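Local coordinates for protein dihydrodipicolinate synthase (PDB 3B4U) that probably catalyses the condensation of pyruvate with aspartate semialdehyde, an early step of lysine biosynthesis, at residues 5-10 against 223-228; 24-29 against 59-64; 47-52 against 245-250; 214-219 against 235-240. All blocks are in the same frame, centred on the assembly; numbering follows the deposited sequence.

Contact 1 (5-10 against 223-228); sequences FGLSAA and AMAVDG
Leu7 carries CG opposite its backbone N (chi1 178°), and this extended start sends CD1 out to the methyl of Ala225. Val226 also has chi1 near 180° (176°), with CG1 trans to N, so CG2 is left beside the N and is the branch that meets the strand. These torsions place the two methyls; the contact is van der Waals packing, partly against strand backbone. Leu7 CD1 lies 4.1 Å from Ala225 CB, an ordinary van der Waals distance. Val226 CG2 packs mainly on the strand backbone, 4.0 Å from Gly6 CA and 3.9 Å from Leu7 N, with Leu7 CB at its margin.

Glycine suits position 6 because of the backbone: at its positive phi a beta carbon would be pressed against the carbonyl O of Phe5. Alanine at 225 is small enough to let the helix end come close to the strand, while Gly228 takes up the positive phi with which the chain leaves the helix.

Leu7 is also covered by Thr218, Val221 and Arg222 of helix 218-225, and Ala225 has Leu198 of helix 195-203 beside it. Strand 6-10 hydrogen-bonds through Gly6 and Ser8 to strand 208-211, which leads into helix 218-225. The first strand is thus packed under the helix that follows the last one, the arrangement by which a TIM barrel, the (beta/alpha)8 fold of this family, closes on itself.

Contact 2 (24-29 against 59-64); sequences DAMIAH and QAILSS
Met26, Ile61 and Ile27 bury the most surface where helix 23-35 lies beside helix 57-67, in amounts that are nearly equal. Met26 has CG trans to the backbone N (chi1 -169°) and an extended chain beyond it, so the full length of the side chain is spent on crossing the gap between the helices. Its end meets the branch methyl of Ile61: SD and CE are each 3.9 Å from Ile61 CG2. The two side chains cross at about a right angle, with the contact at SD and CE.

Ile27, one residue on, uses its long branch. CD1 reaches the backbone of Ser64, 3.7 Å from the carbonyl O, and comes within 4.3 Å of Ser64 CB. An apolar methyl here lies against a polar backbone group, a van der Waals contact with at most a weak polar component. A long methionine and two branched isoleucines suit helices whose nearest CA atoms, those of Ile27 and Ser64, are still 8.4 Å apart; the small serine lets the isoleucine come close to the helix backbone.

Phe65 of helix 57-67 lies against both Met26 and Ile27, whereas Pro14 covers Met26, and Phe44 and Ile23 cover Ile61. Met26 and Ile61 are buried, but Ile27 and Ser64 lie nearer the surface. With no polar bond across the segments, the first two helices of the barrel meet here through dispersion forces and the exclusion of water, and the fit depends on matching shapes more than on direction.

Contact 3 (47-52 against 245-250); sequences TGEGCS and PVTPAV
Thr247 presses its methyl into the backbone of Thr47: CG2 is 3.3 Å from Thr47 O. The same methyl reaches Glu49 CG at 4.0 Å. With its CG2 trans to the backbone N and its OG1 beside that N (chi1 -62°), Thr247 turns carbon to the loop and leaves its hydroxyl to a water. That water lies 2.8 Å from Thr247 OG1 and 2.7 Å from Thr47 OG1, and so bridges the two hydroxyls. Thr47 has the same kind of torsion, and its own CG2 meets Val250 CG1 at 4.0 Å, the two side chains crossing at about a right angle. Threonine suits both places because one branch packs while the other hydrogen-bonds.

Farther out, Glu49 lends only its aliphatic stem to Thr247; its carboxylate is held by a salt bridge from OE2 to Lys251 NZ and by the backbone N of Arg267 at OE1. Glu49 O takes a hydrogen bond from Ser52 N (2.8 Å), tightening the turn. Pro248 fits the first turn of helix 246-258, where an amide hydrogen would have no carbonyl of the helix to meet. Phe110 of the second subunit packs on Glu49, Cys51 and Ser52.

The loop follows strand 40-43 and carries the family's Thr-Thr-Gly-Glu sequence, which in relatives lies at the active site, where threonine hydroxyls help hold the pyruvate carboxylate. Its chemistry is mixed: methyl packing probably sets the close approach, and a water rather than a direct bond joins the hydroxyls, a link that can probably tolerate small shifts between loop and helix.

Contact 4 (214-219 against 235-240); sequences ANFLTQ and VDLVVE
Leu237 is the only residue of 235-240 in contact, through one methyl, CD2, which meets Phe216 and Leu217 together. The aromatic-aliphatic part comes first: CD2 lies at the edge of the Phe216 ring and in its plane, 3.9 Å from CE1. It therefore touches ring C-H groups and not the face, so this is plain edge packing and no CH-pi contact. The ring is sent there by a chi1 of 63°, which places CG between the backbone N and the carbonyl carbon. The aliphatic part is the meeting of Leu217 CD1 with Leu237 CD2 at 4.0 Å, where the two side chains reach toward each other tip to tip. Leucine suits position 237, since with CG trans to the backbone N it is long enough to set CD2 between the ring edge and Leu217 CD1 from a helix that stands well back, with CA atoms no closer than 10.9 Å.

The polar part lies within 214-219. Thr218 OG1 donates to Ala214 O at 2.7 Å; the C=O...donor angle is 154° and the donor is tilted 19° from the carbonyl plane. This bond satisfies a buried hydroxyl and ties the first turn of helix 218-225 back to the short 3-10 turn before it, with Leu217 at the N-cap position.

Around these residues, Phe216 is packed by Val250, Leu253 and Thr257 of helix 246-258, while Phe285 of helix 275-289 touches both Phe216 and Leu217. The cluster joins the end of the TIM barrel to the helices that follow it, the C-terminal helical extension found in the dihydrodipicolinate synthase family.

How the contacts relate
The four contacts mark places around one TIM barrel, with centres 13 to 24 Å apart. Along the chain contact 2 lies within the span of contact 1, crosses contact 3 and closes before contact 4 opens; contact 4 falls within the span of contact 3, and contact 1 crosses both. Contacts 1 and 4 both use helix 218-225 and are the closest pair. Asn215 is the common neighbour: ND2 probably hydrogen-bonds to Ala10 O of contact 1 (2.8 Å) and OD1 to His29 NE2 of contact 2 (2.8 Å), and Thr47 and Val250 of contact 3 pack on it. Contacts 3 and 4 tie the C-terminal helices to the barrel, so its first strand and those helices meet around one residue.

Contact 1 (5-10 against 223-228)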
loop_
_atom_site.group_PDB
_atom_site.type_symbol
_atom_site.label_atom_id
_atom_site.label_comp_id
_atom_site.label_asym_id
_atom_site.label_seq_id
_atom_site.Cartn_x
_atom_site.Cartn_y
_atom_site.Cartn_z
ATOM N N PHE B 5 0.048 -22.198 17.498
ATOM C CA PHE B 5 -0.046 -20.748 17.524
ATOM C C PHE B 5 -1.086 -20.255 18.524
ATOM O O PHE B 5 -0.801 -19.356 19.337
ATOM C CB PHE B 5 -0.337 -20.240 16.105
ATOM C CG PHE B 5 -0.427 -18.742 16.017
ATOM C CD1 PHE B 5 0.696 -17.979 15.796
ATOM C CD2 PHE B 5 -1.638 -18.095 16.197
ATOM C CE1 PHE B 5 0.622 -16.603 15.750
ATOM C CE2 PHE B 5 -1.740 -16.714 16.119
ATOM C CZ PHE B 5 -0.592 -15.969 15.909
ATOM N N GLY B 6 -2.287 -20.809 18.471
ATOM C CA GLY B 6 -3.337 -20.461 19.416
ATOM C C GLY B 6 -4.118 -19.226 18.992
ATOM O O GLY B 6 -4.395 -19.007 17.813
ATOM N N LEU B 7 -4.500 -18.439 19.985
ATOM C CA LEU B 7 -5.283 -17.230 19.770
ATOM C C LEU B 7 -4.394 -16.005 19.928
ATOM O O LEU B 7 -3.782 -15.802 20.980
ATOM C CB LEU B 7 -6.447 -17.149 20.779
ATOM C CG LEU B 7 -7.282 -15.887 20.659
ATOM C CD1 LEU B 7 -7.877 -15.720 19.239
ATOM C CD2 LEU B 7 -8.383 -15.848 21.717
ATOM N N SER B 8 -4.383 -15.165 18.909
ATOM C CA SER B 8 -3.748 -13.868 19.003
ATOM C C SER B 8 -4.807 -12.787 18.802
ATOM O O SER B 8 -5.598 -12.895 17.886
ATOM C CB SER B 8 -2.651 -13.770 17.938
ATOM O OG SER B 8 -1.821 -12.635 18.153
ATOM N N ALA B 9 -4.812 -11.730 19.625
ATOM C CA ALA B 9 -5.665 -10.585 19.339
ATOM C C ALA B 9 -5.102 -9.824 18.173
ATOM O O ALA B 9 -3.901 -9.521 18.151
ATOM C CB ALA B 9 -5.760 -9.677 20.540
ATOM N N ALA B 10 -5.944 -9.468 17.207
ATOM C CA ALA B 10 -5.566 -8.535 16.145
ATOM C C ALA B 10 -5.734 -7.168 16.804
ATOM O O ALA B 10 -6.767 -6.516 16.699
ATOM C CB ALA B 10 -6.491 -8.703 14.916
ATOM N N ALA B 223 -12.482 -20.295 22.637
ATOM C CA ALA B 223 -13.165 -21.595 22.574
ATOM C C ALA B 223 -13.213 -22.089 21.138
ATOM O O ALA B 223 -13.166 -23.292 20.896
ATOM C CB ALA B 223 -14.540 -21.477 23.167
ATOM N N MET B 224 -13.304 -21.179 20.179
ATOM C CA MET B 224 -13.314 -21.518 18.770
ATOM C C MET B 224 -11.898 -21.800 18.240
ATOM O O MET B 224 -11.640 -22.841 17.636
ATOM C CB MET B 224 -13.920 -20.365 17.960
ATOM C CG MET B 224 -15.333 -19.971 18.366
ATOM S SD MET B 224 -15.900 -18.276 17.696
ATOM C CE MET B 224 -16.330 -18.829 15.999
ATOM N N ALA B 225 -10.982 -20.873 18.481
ATOM C CA ALA B 225 -9.649 -20.858 17.869
ATOM C C ALA B 225 -8.737 -21.903 18.471
ATOM O O ALA B 225 -7.859 -22.411 17.777
ATOM C CB ALA B 225 -9.008 -19.462 18.042
ATOM N N VAL B 226 -8.907 -22.194 19.767
ATOM C CA VAL B 226 -8.038 -23.134 20.474
ATOM C C VAL B 226 -8.775 -24.438 20.686
ATOM O O VAL B 226 -8.233 -25.508 20.390
ATOM C CB VAL B 226 -7.519 -22.527 21.800
ATOM C CG1 VAL B 226 -6.693 -23.561 22.596
ATOM C CG2 VAL B 226 -6.703 -21.289 21.497
ATOM N N ASP B 227 -10.004 -24.379 21.200
ATOM C CA ASP B 227 -10.730 -25.587 21.595
ATOM C C ASP B 227 -11.570 -26.189 20.473
ATOM O O ASP B 227 -12.099 -27.288 20.634
ATOM C CB ASP B 227 -11.593 -25.323 22.826
ATOM C CG ASP B 227 -10.814 -24.850 24.018
ATOM O OD1 ASP B 227 -9.589 -25.081 24.099
ATOM O OD2 ASP B 227 -11.460 -24.237 24.884
ATOM N N GLY B 228 -11.702 -25.506 19.340
ATOM C CA GLY B 228 -12.433 -26.041 18.209
ATOM C C GLY B 228 -13.923 -26.191 18.432
ATOM O O GLY B 228 -14.539 -27.094 17.883
#

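Contact 2 (24-29 against 59-64)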
loop_
_atom_site.group_PDB
_atom_site.type_symbol
_atom_site.label_atom_id
_atom_site.label_comp_id
_atom_site.label_asym_id
_atom_site.label_seq_id
_atom_site.Cartn_x
_atom_site.Cartn_y
_atom_site.Cartn_z
ATOM N N ASP B 24 0.067 3.843 26.689
ATOM C CA ASP B 24 -0.312 3.182 27.933
ATOM C C ASP B 24 -1.620 2.431 27.780
ATOM O O ASP B 24 -1.725 1.306 28.281
ATOM C CB ASP B 24 -0.418 4.191 29.100
ATOM C CG ASP B 24 0.919 4.805 29.495
ATOM O OD1 ASP B 24 1.986 4.293 29.105
ATOM O OD2 ASP B 24 0.872 5.803 30.249
ATOM N N ALA B 25 -2.594 3.038 27.128
ATOM C CA ALA B 25 -3.882 2.367 26.897
ATOM C C ALA B 25 -3.703 1.138 26.018
ATOM O O ALA B 25 -4.358 0.100 26.242
ATOM C CB ALA B 25 -4.883 3.313 26.243
ATOM N N MET B 26 -2.781 1.221 25.056
ATOM C CA MET B 26 -2.549 0.109 24.147
ATOM C C MET B 26 -1.959 -1.083 24.872
ATOM O O MET B 26 -2.390 -2.226 24.685
ATOM C CB MET B 26 -1.657 0.577 23.010
ATOM C CG MET B 26 -1.557 -0.403 21.880
ATOM S SD MET B 26 -0.492 0.369 20.461
ATOM C CE MET B 26 -0.462 -1.139 19.256
ATOM N N ILE B 27 -0.971 -0.803 25.718
ATOM C CA ILE B 27 -0.329 -1.849 26.491
ATOM C C ILE B 27 -1.318 -2.465 27.482
ATOM O O ILE B 27 -1.357 -3.663 27.666
ATOM C CB ILE B 27 0.936 -1.306 27.188
ATOM C CG1 ILE B 27 1.997 -1.049 26.120
ATOM C CG2 ILE B 27 1.436 -2.238 28.246
ATOM C CD1 ILE B 27 3.188 -0.214 26.554
ATOM N N ALA B 28 -2.114 -1.633 28.138
ATOM C CA ALA B 28 -3.116 -2.145 29.088
ATOM C C ALA B 28 -4.156 -3.043 28.387
ATOM O O ALA B 28 -4.557 -4.077 28.923
ATOM C CB ALA B 28 -3.794 -0.971 29.830
ATOM N N HIS B 29 -4.535 -2.654 27.184
ATOM C CA HIS B 29 -5.446 -3.463 26.389
ATOM C C HIS B 29 -4.802 -4.791 26.005
ATOM O O HIS B 29 -5.433 -5.841 26.120
ATOM C CB HIS B 29 -5.926 -2.660 25.179
ATOM C CG HIS B 29 -6.839 -3.413 24.295
ATOM N ND1 HIS B 29 -8.038 -3.925 24.731
ATOM C CD2 HIS B 29 -6.712 -3.726 22.987
ATOM C CE1 HIS B 29 -8.609 -4.536 23.702
ATOM N NE2 HIS B 29 -7.833 -4.438 22.629
ATOM N N GLN B 59 8.241 1.558 15.718
ATOM C CA GLN B 59 9.463 1.287 16.479
ATOM C C GLN B 59 9.316 1.734 17.922
ATOM O O GLN B 59 9.710 1.029 18.841
ATOM C CB GLN B 59 10.657 1.950 15.788
ATOM C CG GLN B 59 10.913 1.397 14.387
ATOM C CD GLN B 59 11.960 2.156 13.598
ATOM O OE1 GLN B 59 12.041 3.378 13.625
ATOM N NE2 GLN B 59 12.711 1.421 12.833
ATOM N N ALA B 60 8.734 2.903 18.130
ATOM C CA ALA B 60 8.472 3.412 19.463
ATOM C C ALA B 60 7.501 2.496 20.208
ATOM O O ALA B 60 7.691 2.198 21.373
ATOM C CB ALA B 60 7.942 4.838 19.386
ATOM N N ILE B 61 6.444 2.050 19.532
ATOM C CA ILE B 61 5.444 1.205 20.149
ATOM C C ILE B 61 6.041 -0.136 20.552
ATOM O O ILE B 61 5.853 -0.595 21.686
ATOM C CB ILE B 61 4.238 1.047 19.215
ATOM C CG1 ILE B 61 3.484 2.379 19.089
ATOM C CG2 ILE B 61 3.294 -0.047 19.730
ATOM C CD1 ILE B 61 2.551 2.445 17.879
ATOM N N LEU B 62 6.770 -0.777 19.649
ATOM C CA LEU B 62 7.359 -2.078 19.972
ATOM C C LEU B 62 8.317 -1.952 21.159
ATOM O O LEU B 62 8.311 -2.777 22.077
ATOM C CB LEU B 62 8.044 -2.685 18.746
ATOM C CG LEU B 62 8.637 -4.076 18.962
ATOM C CD1 LEU B 62 7.590 -5.085 19.394
ATOM C CD2 LEU B 62 9.354 -4.517 17.702
ATOM N N SER B 63 9.174 -0.937 21.123
ATOM C CA SER B 63 10.109 -0.708 22.212
ATOM C C SER B 63 9.363 -0.502 23.528
ATOM O O SER B 63 9.763 -1.020 24.572
ATOM C CB SER B 63 10.969 0.498 21.863
ATOM O OG SER B 63 11.893 0.774 22.902
ATOM N N SER B 64 8.293 0.281 23.514
ATOM C CA SER B 64 7.511 0.513 24.724
ATOM C C SER B 64 6.831 -0.752 25.239
ATOM O O SER B 64 6.785 -0.977 26.455
ATOM C CB SER B 64 6.474 1.593 24.487
ATOM O OG SER B 64 7.070 2.856 24.252
#

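Contact 3 (47-52 against 245-250)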
loop_
_atom_site.group_PDB
_atom_site.type_symbol
_atom_site.label_atom_id
_atom_site.label_comp_id
_atom_site.label_asym_id
_atom_site.label_seq_id
_atom_site.Cartn_x
_atom_site.Cartn_y
_atom_site.Cartn_z
ATOM N N THR B 47 -6.656 -4.807 11.791
ATOM C CA THR B 47 -7.513 -4.326 12.870
ATOM C C THR B 47 -6.826 -3.306 13.755
ATOM O O THR B 47 -7.462 -2.498 14.412
ATOM C CB THR B 47 -8.054 -5.523 13.693
ATOM O OG1 THR B 47 -8.611 -6.486 12.791
ATOM C CG2 THR B 47 -9.120 -5.074 14.677
ATOM N N GLY B 48 -5.506 -3.358 13.767
ATOM C CA GLY B 48 -4.651 -2.373 14.410
ATOM C C GLY B 48 -4.410 -1.147 13.581
ATOM O O GLY B 48 -3.605 -0.311 14.006
ATOM N N GLU B 49 -5.009 -1.005 12.413
ATOM C CA GLU B 49 -4.730 0.128 11.559
ATOM C C GLU B 49 -3.232 0.237 11.299
ATOM O O GLU B 49 -2.658 1.314 11.170
ATOM C CB GLU B 49 -5.301 1.436 12.125
ATOM C CG GLU B 49 -6.803 1.409 12.221
ATOM C CD GLU B 49 -7.342 2.527 13.073
ATOM O OE1 GLU B 49 -7.359 3.681 12.581
ATOM O OE2 GLU B 49 -7.776 2.244 14.215
ATOM N N GLY B 50 -2.566 -0.911 11.108
ATOM C CA GLY B 50 -1.119 -0.912 10.991
ATOM C C GLY B 50 -0.621 -0.148 9.792
ATOM O O GLY B 50 0.409 0.499 9.853
ATOM N N CYS B 51 -1.382 -0.164 8.718
ATOM C CA CYS B 51 -1.064 0.625 7.519
ATOM C C CYS B 51 -0.951 2.109 7.839
ATOM O O CYS B 51 -0.186 2.838 7.192
ATOM C CB CYS B 51 -2.126 0.396 6.426
ATOM S SG CYS B 51 -3.841 0.526 7.022
ATOM N N SER B 52 -1.696 2.561 8.848
ATOM C CA SER B 52 -1.733 3.952 9.244
ATOM C C SER B 52 -0.707 4.307 10.320
ATOM O O SER B 52 -0.644 5.473 10.707
ATOM C CB SER B 52 -3.134 4.282 9.757
ATOM O OG SER B 52 -4.092 3.913 8.776
ATOM N N PRO B 245 -18.152 -0.249 8.609
ATOM C CA PRO B 245 -16.718 -0.519 8.408
ATOM C C PRO B 245 -16.133 -1.361 9.536
ATOM O O PRO B 245 -16.409 -1.112 10.692
ATOM C CB PRO B 245 -16.091 0.895 8.351
ATOM C CG PRO B 245 -17.150 1.671 7.693
ATOM C CD PRO B 245 -18.406 1.195 8.447
ATOM N N VAL B 246 -15.364 -2.373 9.177
ATOM C CA VAL B 246 -15.064 -3.447 10.132
ATOM C C VAL B 246 -14.224 -2.973 11.317
ATOM O O VAL B 246 -14.578 -3.227 12.474
ATOM C CB VAL B 246 -14.384 -4.677 9.434
ATOM C CG1 VAL B 246 -14.148 -5.804 10.407
ATOM C CG2 VAL B 246 -15.159 -5.191 8.238
ATOM N N THR B 247 -13.112 -2.306 11.050
ATOM C CA THR B 247 -12.220 -1.937 12.117
ATOM C C THR B 247 -12.828 -0.881 13.046
ATOM O O THR B 247 -12.802 -1.034 14.274
ATOM C CB THR B 247 -10.841 -1.561 11.547
ATOM O OG1 THR B 247 -10.295 -2.728 10.893
ATOM C CG2 THR B 247 -9.897 -1.081 12.653
ATOM N N PRO B 248 -13.440 0.179 12.486
ATOM C CA PRO B 248 -14.119 1.116 13.380
ATOM C C PRO B 248 -15.218 0.450 14.254
ATOM O O PRO B 248 -15.368 0.797 15.420
ATOM C CB PRO B 248 -14.668 2.171 12.410
ATOM C CG PRO B 248 -13.717 2.134 11.211
ATOM C CD PRO B 248 -13.422 0.658 11.089
ATOM N N ALA B 249 -15.953 -0.519 13.712
ATOM C CA ALA B 249 -16.975 -1.214 14.496
ATOM C C ALA B 249 -16.396 -2.086 15.603
ATOM O O ALA B 249 -16.921 -2.134 16.702
ATOM C CB ALA B 249 -17.896 -2.025 13.592
ATOM N N VAL B 250 -15.283 -2.762 15.328
ATOM C CA VAL B 250 -14.606 -3.493 16.374
ATOM C C VAL B 250 -14.214 -2.573 17.519
ATOM O O VAL B 250 -14.407 -2.880 18.699
ATOM C CB VAL B 250 -13.347 -4.201 15.792
ATOM C CG1 VAL B 250 -12.429 -4.682 16.901
ATOM C CG2 VAL B 250 -13.756 -5.385 14.940
HETATM O O HOH W 1 -10.658 -5.510 11.276
#

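Contact 4 (214-219 against 235-240)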
loop_
_atom_site.group_PDB
_atom_site.type_symbol
_atom_site.label_atom_id
_atom_site.label_comp_id
_atom_site.label_asym_id
_atom_site.label_seq_id
_atom_site.Cartn_x
_atom_site.Cartn_y
_atom_site.Cartn_z
ATOM N N ALA B 214 -11.605 -10.968 19.067
ATOM C CA ALA B 214 -10.925 -11.283 20.306
ATOM C C ALA B 214 -10.466 -10.041 21.079
ATOM O O ALA B 214 -10.084 -10.179 22.232
ATOM C CB ALA B 214 -9.716 -12.212 20.058
ATOM N N ASN B 215 -10.553 -8.852 20.494
ATOM C CA ASN B 215 -10.321 -7.626 21.274
ATOM C C ASN B 215 -11.417 -7.390 22.314
ATOM O O ASN B 215 -11.173 -6.658 23.270
ATOM C CB ASN B 215 -10.285 -6.403 20.369
ATOM C CG ASN B 215 -8.995 -6.268 19.597
ATOM O OD1 ASN B 215 -7.984 -5.823 20.158
ATOM N ND2 ASN B 215 -9.029 -6.606 18.333
ATOM N N PHE B 216 -12.597 -7.993 22.156
ATOM C CA PHE B 216 -13.714 -7.718 23.052
ATOM C C PHE B 216 -14.524 -8.928 23.454
ATOM O O PHE B 216 -15.370 -8.769 24.327
ATOM C CB PHE B 216 -14.600 -6.573 22.515
ATOM C CG PHE B 216 -15.242 -6.890 21.211
ATOM C CD1 PHE B 216 -16.468 -7.548 21.167
ATOM C CD2 PHE B 216 -14.663 -6.533 20.020
ATOM C CE1 PHE B 216 -17.059 -7.878 19.981
ATOM C CE2 PHE B 216 -15.259 -6.870 18.823
ATOM C CZ PHE B 216 -16.471 -7.545 18.809
ATOM N N LEU B 217 -14.278 -10.097 22.870
ATOM C CA LEU B 217 -14.920 -11.367 23.261
ATOM C C LEU B 217 -13.826 -12.433 23.310
ATOM O O LEU B 217 -13.858 -13.441 22.589
ATOM C CB LEU B 217 -16.064 -11.757 22.325
ATOM C CG LEU B 217 -17.356 -10.957 22.476
ATOM C CD1 LEU B 217 -18.255 -11.206 21.242
ATOM C CD2 LEU B 217 -18.081 -11.323 23.764
ATOM N N THR B 218 -12.798 -12.186 24.103
ATOM C CA THR B 218 -11.607 -13.035 24.066
ATOM C C THR B 218 -11.894 -14.498 24.387
ATOM O O THR B 218 -11.487 -15.385 23.635
ATOM C CB THR B 218 -10.518 -12.499 24.992
ATOM O OG1 THR B 218 -10.281 -11.108 24.722
ATOM C CG2 THR B 218 -9.255 -13.295 24.768
ATOM N N GLN B 219 -12.575 -14.740 25.514
ATOM C CA GLN B 219 -12.862 -16.117 25.893
ATOM C C GLN B 219 -13.700 -16.849 24.858
ATOM O O GLN B 219 -13.471 -18.025 24.574
ATOM C CB GLN B 219 -13.544 -16.159 27.260
ATOM C CG GLN B 219 -12.569 -16.118 28.401
ATOM C CD GLN B 219 -11.825 -17.433 28.521
ATOM O OE1 GLN B 219 -12.449 -18.492 28.710
ATOM N NE2 GLN B 219 -10.509 -17.398 28.452
ATOM N N VAL B 235 -20.619 -15.851 14.910
ATOM C CA VAL B 235 -20.920 -15.825 13.475
ATOM C C VAL B 235 -21.999 -14.785 13.194
ATOM O O VAL B 235 -21.874 -13.948 12.295
ATOM C CB VAL B 235 -21.329 -17.222 12.979
ATOM C CG1 VAL B 235 -21.794 -17.164 11.505
ATOM C CG2 VAL B 235 -20.186 -18.197 13.183
ATOM N N ASP B 236 -23.056 -14.815 13.990
ATOM C CA ASP B 236 -24.142 -13.858 13.829
ATOM C C ASP B 236 -23.685 -12.417 14.058
ATOM O O ASP B 236 -24.059 -11.531 13.320
ATOM C CB ASP B 236 -25.289 -14.156 14.802
ATOM C CG ASP B 236 -26.116 -15.367 14.424
ATOM O OD1 ASP B 236 -25.970 -15.961 13.338
ATOM O OD2 ASP B 236 -26.985 -15.693 15.267
ATOM N N LEU B 237 -22.860 -12.196 15.077
ATOM C CA LEU B 237 -22.374 -10.850 15.329
ATOM C C LEU B 237 -21.633 -10.313 14.122
ATOM O O LEU B 237 -21.841 -9.174 13.721
ATOM C CB LEU B 237 -21.475 -10.822 16.553
ATOM C CG LEU B 237 -20.902 -9.445 16.890
ATOM C CD1 LEU B 237 -22.052 -8.488 17.259
ATOM C CD2 LEU B 237 -19.894 -9.559 17.987
ATOM N N VAL B 238 -20.751 -11.122 13.561
ATOM C CA VAL B 238 -19.957 -10.666 12.428
ATOM C C VAL B 238 -20.861 -10.309 11.243
ATOM O O VAL B 238 -20.650 -9.303 10.569
ATOM C CB VAL B 238 -18.886 -11.698 12.077
ATOM C CG1 VAL B 238 -18.199 -11.358 10.736
ATOM C CG2 VAL B 238 -17.877 -11.795 13.237
ATOM N N VAL B 239 -21.930 -11.069 11.006
ATOM C CA VAL B 239 -22.864 -10.705 9.944
ATOM C C VAL B 239 -23.582 -9.414 10.260
ATOM O O VAL B 239 -23.731 -8.550 9.409
ATOM C CB VAL B 239 -23.939 -11.819 9.675
ATOM C CG1 VAL B 239 -24.948 -11.332 8.639
ATOM C CG2 VAL B 239 -23.247 -13.033 9.201
ATOM N N GLU B 240 -24.094 -9.287 11.471
ATOM C CA GLU B 240 -24.834 -8.074 11.858
ATOM C C GLU B 240 -23.970 -6.831 11.697
ATOM O O GLU B 240 -24.466 -5.748 11.366
ATOM C CB GLU B 240 -25.316 -8.185 13.303
ATOM C CG GLU B 240 -26.338 -9.252 13.525
ATOM C CD GLU B 240 -27.730 -8.924 13.027
ATOM O OE1 GLU B 240 -28.056 -7.733 12.889
ATOM O OE2 GLU B 240 -28.514 -9.879 12.810
#